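Local coordinates for malonyl-CoA decarboxylase (Rhodopseudomonas palustris, PDB 4KSA) that catalyses the decarboxylation of malonyl-CoA, giving acetyl-CoA and carbon dioxide, at the interface of chains A and B. Residues are numbered along the deposited sequence; one frame, centred on the assembly and turned at random. Chains: chain A/B, Malonyl-CoA decarboxylase.

Contact 1: the interface of chains A and B. Residues chain A 93, 96-97, 99-100; chain B 93, 96, 99-100, 111.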
loop_
_atom_site.group_PDB
_atom_site.type_symbol
_atom_site.label_atom_id
_atom_site.label_comp_id
_atom_site.label_asym_id
_atom_site.label_seq_id
_atom_site.Cartn_x
_atom_site.Cartn_y
_atom_site.Cartn_z
ATOM N N ASN A 93 47.953 -20.472 -10.878
ATOM C CA ASN A 93 49.382 -20.315 -11.145
ATOM C C ASN A 93 49.642 -20.036 -12.620
ATOM O O ASN A 93 50.511 -19.232 -12.968
ATOM C CB ASN A 93 50.162 -21.551 -10.688
ATOM C CG ASN A 93 50.768 -21.367 -9.300
ATOM O OD1 ASN A 93 51.566 -20.439 -9.074
ATOM N ND2 ASN A 93 50.386 -22.238 -8.359
ATOM N N ILE A 96 49.080 -16.602 -13.137
ATOM C CA ILE A 96 50.097 -15.781 -12.480
ATOM C C ILE A 96 51.305 -15.679 -13.399
ATOM O O ILE A 96 51.924 -14.618 -13.523
ATOM C CB ILE A 96 50.575 -16.384 -11.128
ATOM C CG1 ILE A 96 49.457 -16.330 -10.092
ATOM C CG2 ILE A 96 51.767 -15.585 -10.590
ATOM C CD1 ILE A 96 49.211 -14.922 -9.560
ATOM N N GLU A 97 51.641 -16.792 -14.043
ATOM C CA GLU A 97 52.785 -16.813 -14.934
ATOM C C GLU A 97 52.494 -16.012 -16.215
ATOM O O GLU A 97 53.396 -15.361 -16.761
ATOM C CB GLU A 97 53.179 -18.262 -15.260
ATOM C CG GLU A 97 54.677 -18.443 -15.531
ATOM C CD GLU A 97 55.555 -18.257 -14.285
ATOM O OE1 GLU A 97 55.140 -17.531 -13.345
ATOM O OE2 GLU A 97 56.675 -18.826 -14.257
ATOM N N PHE A 99 50.574 -13.344 -16.446
ATOM C CA PHE A 99 50.682 -11.943 -16.057
ATOM C C PHE A 99 52.116 -11.501 -15.714
ATOM O O PHE A 99 52.476 -10.330 -15.894
ATOM C CB PHE A 99 49.735 -11.679 -14.877
ATOM C CG PHE A 99 50.003 -10.396 -14.149
ATOM C CD1 PHE A 99 51.001 -10.321 -13.187
ATOM C CD2 PHE A 99 49.267 -9.261 -14.428
ATOM C CE1 PHE A 99 51.262 -9.138 -12.515
ATOM C CE2 PHE A 99 49.520 -8.066 -13.757
ATOM C CZ PHE A 99 50.522 -8.008 -12.799
ATOM N N ARG A 100 52.936 -12.420 -15.210
ATOM C CA ARG A 100 54.311 -12.069 -14.864
ATOM C C ARG A 100 55.098 -11.929 -16.175
ATOM O O ARG A 100 56.039 -11.124 -16.272
ATOM C CB ARG A 100 54.912 -13.142 -13.950
ATOM C CG ARG A 100 55.776 -12.575 -12.815
ATOM C CD ARG A 100 55.830 -13.523 -11.608
ATOM N NE ARG A 100 56.220 -14.871 -12.014
ATOM C CZ ARG A 100 57.455 -15.228 -12.351
ATOM N NH1 ARG A 100 58.441 -14.337 -12.322
ATOM N NH2 ARG A 100 57.698 -16.470 -12.753
ATOM N N ASN B 93 51.472 -7.193 -7.456
ATOM C CA ASN B 93 52.763 -7.865 -7.513
ATOM C C ASN B 93 53.180 -8.318 -6.127
ATOM O O ASN B 93 53.640 -9.451 -5.940
ATOM C CB ASN B 93 53.813 -6.938 -8.087
ATOM C CG ASN B 93 53.567 -6.641 -9.532
ATOM O OD1 ASN B 93 53.338 -7.553 -10.327
ATOM N ND2 ASN B 93 53.617 -5.360 -9.896
ATOM N N ILE B 96 51.569 -11.161 -5.398
ATOM C CA ILE B 96 52.023 -12.287 -6.205
ATOM C C ILE B 96 53.247 -12.899 -5.568
ATOM O O ILE B 96 53.372 -14.114 -5.502
ATOM C CB ILE B 96 52.384 -11.878 -7.647
ATOM C CG1 ILE B 96 51.149 -11.321 -8.353
ATOM C CG2 ILE B 96 52.914 -13.093 -8.406
ATOM C CD1 ILE B 96 51.446 -10.711 -9.697
ATOM N N PHE B 99 52.291 -15.095 -2.691
ATOM C CA PHE B 99 51.695 -16.351 -3.124
ATOM C C PHE B 99 52.729 -17.322 -3.689
ATOM O O PHE B 99 52.583 -18.539 -3.580
ATOM C CB PHE B 99 50.586 -16.090 -4.150
ATOM C CG PHE B 99 50.006 -17.342 -4.743
ATOM C CD1 PHE B 99 50.592 -17.942 -5.853
ATOM C CD2 PHE B 99 48.880 -17.932 -4.188
ATOM C CE1 PHE B 99 50.057 -19.114 -6.401
ATOM C CE2 PHE B 99 48.343 -19.099 -4.729
ATOM C CZ PHE B 99 48.930 -19.689 -5.834
ATOM N N ARG B 100 53.772 -16.782 -4.306
ATOM C CA ARG B 100 54.827 -17.619 -4.867
ATOM C C ARG B 100 55.722 -18.120 -3.714
ATOM O O ARG B 100 56.253 -19.239 -3.746
ATOM C CB ARG B 100 55.654 -16.819 -5.891
ATOM C CG ARG B 100 55.007 -16.680 -7.274
ATOM C CD ARG B 100 56.040 -16.928 -8.387
ATOM N NE ARG B 100 55.443 -17.290 -9.679
ATOM C CZ ARG B 100 54.466 -18.189 -9.851
ATOM N NH1 ARG B 100 54.004 -18.447 -11.073
ATOM N NH2 ARG B 100 53.927 -18.820 -8.805
ATOM N N LEU B 111 45.421 -12.253 -3.039
ATOM C CA LEU B 111 45.718 -12.050 -4.446
ATOM C C LEU B 111 44.416 -11.608 -5.131
ATOM O O LEU B 111 44.388 -10.634 -5.897
ATOM C CB LEU B 111 46.228 -13.368 -5.028
ATOM C CG LEU B 111 46.875 -13.476 -6.408
ATOM C CD1 LEU B 111 48.035 -12.493 -6.560
ATOM C CD2 LEU B 111 47.349 -14.922 -6.594
#

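Contact 2: the interface of chains A and B. Residues chain A 166-167, 169, 172, 223; chain B 166-167, 169, 223.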
loop_
_atom_site.group_PDB
_atom_site.type_symbol
_atom_site.label_atom_id
_atom_site.label_comp_id
_atom_site.label_asym_id
_atom_site.label_seq_id
_atom_site.Cartn_x
_atom_site.Cartn_y
_atom_site.Cartn_z
ATOM N N SER A 166 27.335 -7.218 -0.696
ATOM C CA SER A 166 26.695 -6.783 -1.919
ATOM C C SER A 166 25.183 -6.982 -1.887
ATOM O O SER A 166 24.445 -6.212 -2.497
ATOM C CB SER A 166 27.273 -7.515 -3.114
ATOM O OG SER A 166 26.718 -6.976 -4.298
ATOM N N TRP A 167 24.713 -8.000 -1.177
ATOM C CA TRP A 167 23.278 -8.242 -1.121
ATOM C C TRP A 167 22.539 -7.336 -0.150
ATOM O O TRP A 167 21.458 -6.852 -0.461
ATOM C CB TRP A 167 22.971 -9.686 -0.730
ATOM C CG TRP A 167 23.560 -10.702 -1.616
ATOM C CD1 TRP A 167 24.122 -10.502 -2.837
ATOM C CD2 TRP A 167 23.687 -12.095 -1.330
ATOM N NE1 TRP A 167 24.601 -11.688 -3.331
ATOM C CE2 TRP A 167 24.347 -12.682 -2.423
ATOM C CE3 TRP A 167 23.304 -12.905 -0.250
ATOM C CZ2 TRP A 167 24.643 -14.048 -2.470
ATOM C CZ3 TRP A 167 23.595 -14.254 -0.293
ATOM C CH2 TRP A 167 24.260 -14.817 -1.398
ATOM N N ASN A 169 22.509 -4.253 0.713
ATOM C CA ASN A 169 22.813 -2.852 0.445
ATOM C C ASN A 169 22.020 -1.944 1.397
ATOM O O ASN A 169 20.816 -2.138 1.582
ATOM C CB ASN A 169 22.451 -2.504 -1.006
ATOM C CG ASN A 169 20.961 -2.699 -1.315
ATOM O OD1 ASN A 169 20.412 -2.035 -2.199
ATOM N ND2 ASN A 169 20.309 -3.617 -0.597
ATOM N N PHE A 172 18.266 -0.262 0.706
ATOM C CA PHE A 172 16.940 -0.847 0.894
ATOM C C PHE A 172 16.637 -1.105 2.339
ATOM O O PHE A 172 15.646 -1.769 2.644
ATOM C CB PHE A 172 16.772 -2.165 0.129
ATOM C CG PHE A 172 16.883 -2.025 -1.360
ATOM C CD1 PHE A 172 16.829 -0.767 -1.964
ATOM C CD2 PHE A 172 17.049 -3.157 -2.163
ATOM C CE1 PHE A 172 16.942 -0.635 -3.346
ATOM C CE2 PHE A 172 17.164 -3.042 -3.534
ATOM C CZ PHE A 172 17.112 -1.775 -4.136
ATOM N N ARG A 223 15.992 -8.548 1.768
ATOM C CA ARG A 223 16.683 -9.841 1.643
ATOM C C ARG A 223 16.211 -10.844 2.674
ATOM O O ARG A 223 16.210 -12.035 2.410
ATOM C CB ARG A 223 18.203 -9.703 1.792
ATOM C CG ARG A 223 18.918 -9.085 0.619
ATOM C CD ARG A 223 18.872 -9.958 -0.623
ATOM N NE ARG A 223 19.611 -9.322 -1.710
ATOM C CZ ARG A 223 20.069 -9.962 -2.781
ATOM N NH1 ARG A 223 20.735 -9.292 -3.717
ATOM N NH2 ARG A 223 19.861 -11.270 -2.911
ATOM N N SER B 166 25.128 -8.702 -9.932
ATOM C CA SER B 166 24.949 -8.828 -8.500
ATOM C C SER B 166 23.752 -8.011 -8.035
ATOM O O SER B 166 22.866 -8.537 -7.359
ATOM C CB SER B 166 26.204 -8.367 -7.757
ATOM O OG SER B 166 26.174 -8.816 -6.408
ATOM N N TRP B 167 23.728 -6.734 -8.423
ATOM C CA TRP B 167 22.675 -5.797 -8.036
ATOM C C TRP B 167 21.261 -6.063 -8.524
ATOM O O TRP B 167 20.301 -5.921 -7.767
ATOM C CB TRP B 167 23.048 -4.392 -8.467
ATOM C CG TRP B 167 24.291 -3.878 -7.856
ATOM C CD1 TRP B 167 24.981 -4.416 -6.803
ATOM C CD2 TRP B 167 25.002 -2.701 -8.248
ATOM N NE1 TRP B 167 26.081 -3.639 -6.517
ATOM C CE2 TRP B 167 26.118 -2.582 -7.392
ATOM C CE3 TRP B 167 24.804 -1.736 -9.240
ATOM C CZ2 TRP B 167 27.035 -1.536 -7.501
ATOM C CZ3 TRP B 167 25.712 -0.696 -9.351
ATOM C CH2 TRP B 167 26.817 -0.604 -8.483
ATOM N N ASN B 169 19.337 -8.485 -8.822
ATOM C CA ASN B 169 18.999 -9.845 -8.439
ATOM C C ASN B 169 17.586 -10.193 -8.911
ATOM O O ASN B 169 16.608 -9.480 -8.629
ATOM C CB ASN B 169 19.142 -10.018 -6.918
ATOM C CG ASN B 169 18.143 -9.183 -6.116
ATOM O OD1 ASN B 169 17.405 -9.719 -5.272
ATOM N ND2 ASN B 169 18.122 -7.871 -6.359
ATOM N N ARG B 223 15.903 -1.512 -7.892
ATOM C CA ARG B 223 17.086 -0.720 -8.216
ATOM C C ARG B 223 16.815 0.463 -9.143
ATOM O O ARG B 223 17.607 1.402 -9.194
ATOM C CB ARG B 223 18.160 -1.603 -8.852
ATOM C CG ARG B 223 18.787 -2.631 -7.919
ATOM C CD ARG B 223 19.749 -1.997 -6.924
ATOM N NE ARG B 223 20.467 -3.029 -6.178
ATOM C CZ ARG B 223 21.478 -2.792 -5.347
ATOM N NH1 ARG B 223 22.069 -3.801 -4.714
ATOM N NH2 ARG B 223 21.896 -1.548 -5.151
HETATM O O HOH W 1 22.094 -11.225 -5.808
#

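Contact 1: the interface of chains A and B
Helices 89-101 of the two chains pack against each other about a local two-fold, with an apolar centre and a polar margin. At the tightly packed centre A:Ile96 and B:Ile96 slide past one another in opposite directions, their CG2 methyls 3.5 Å apart. The other branch of A:Ile96 points its CD1 tip to tip at CD2 of B:Leu111 (3.5 Å), from helix 105-115. CD1 of B:Ile96 lies against CE1 of A:Phe99, whose ring edge also receives the amide oxygen OD1 of B:Asn93 in plane. Both phenylalanines hold CG anti to the backbone N (A:Phe99 chi1 165°), and B:Phe99 likewise turns its edge to CG of A:Asn93.

The margin is less symmetric. B:Arg100, bent at chi2, lays one guanidinium face over CG2 of A:Ile96 and spends its edge on polar partners. NH2 gives a hydrogen bond to OD1 of A:Asn93 (2.9 Å), nearly along the C=O axis, with amide and guanidinium almost coplanar. NH1 forms a salt bridge to OE1 of A:Glu97 (2.7 Å), reached from above the carboxylate plane. The same oxygen accepts NH2 of A:Arg100 (2.8 Å), so one carboxylate oxygen joins two arginines and probably offsets their mutual repulsion. A:Glu97 and A:Arg100 form the looser side, burying only 12 and 28 Å². The patch probably helps hold the helical regions of two subunits together in a dimer.

Contact 2: the interface of chains A and B
Around the local two-fold, the ends of helices 154-167 meet, flanked by arginines that each cross to the partner's asparagine. On the axis A:Ser166 and B:Ser166 share a hydrogen bond between their OG hydroxyls (2.9 Å); both hold OG anti to the backbone N.

B:Arg223 shows how the flanks are built. From CB the chain leaves with CG anti to the carbonyl carbon, then bends at chi2 (-74°) and runs extended to its tip. CD approaches CZ of A:Phe172 (3.8 Å), the two side chains crossing at about a right angle. NE turns back to its own chain and makes a weak hydrogen bond to the carbonyl O of B:Trp167 (3.3 Å). At CZ the guanidinium is sandwiched: OD1 of A:Asn169 stands 3.1 Å above one face, toward the rim, and CB of B:Trp167 lies against the other. Both terminal nitrogens of B:Arg223 lie near OD1 of A:Asn169, NH2 slightly the nearer (3.3 Å), in contact rather than in a clear hydrogen bond; NH2 also lies over the rim of the B:Trp167 indole. A:Asn169 meets this group tip to tip with planes 43° apart, and its OD1 also sits over the centre of the A:Phe172 ring. An alanine at B:Arg223 would probably loosen this flank, since the guanidinium between A:Asn169 and B:Trp167 and the CD contact with A:Phe172 would be gone.

In the twin, A:Arg223 and B:Asn169 stack at 25°. There ND2 of B:Asn169 hydrogen-bonds the carbonyl O of B:Trp167 (3.2 Å), which probably steadies the amide. NH1 of A:Arg223 reaches the carbonyl O of B:Ser166 through water 1. NH1 of A:Arg223 and NH1 of B:Arg223 stay 5.7 Å apart, so their like charges may repel weakly. The site joins the helix ends and neighbouring loops of two subunits, probably helping to fix their relative orientation.

Contact 1 and contact 2 belong to the same two-fold symmetric interface between chains A and B, with the centres of their C-alpha atoms about 32 Å apart. They share no residues: contact 1 draws on helices 89-101 and 105-115 of the N-terminal domain, whereas contact 2 combines helix 154-167 with residues of the C-terminal domain, such as A:Phe172 and Arg223 of both chains. Two such separated attachment points would probably resist rocking of one subunit on the other. The deposited assembly holds four copies, so this pairing may be one building step of a tetramer, though the structure alone does not show which oligomer forms in solution.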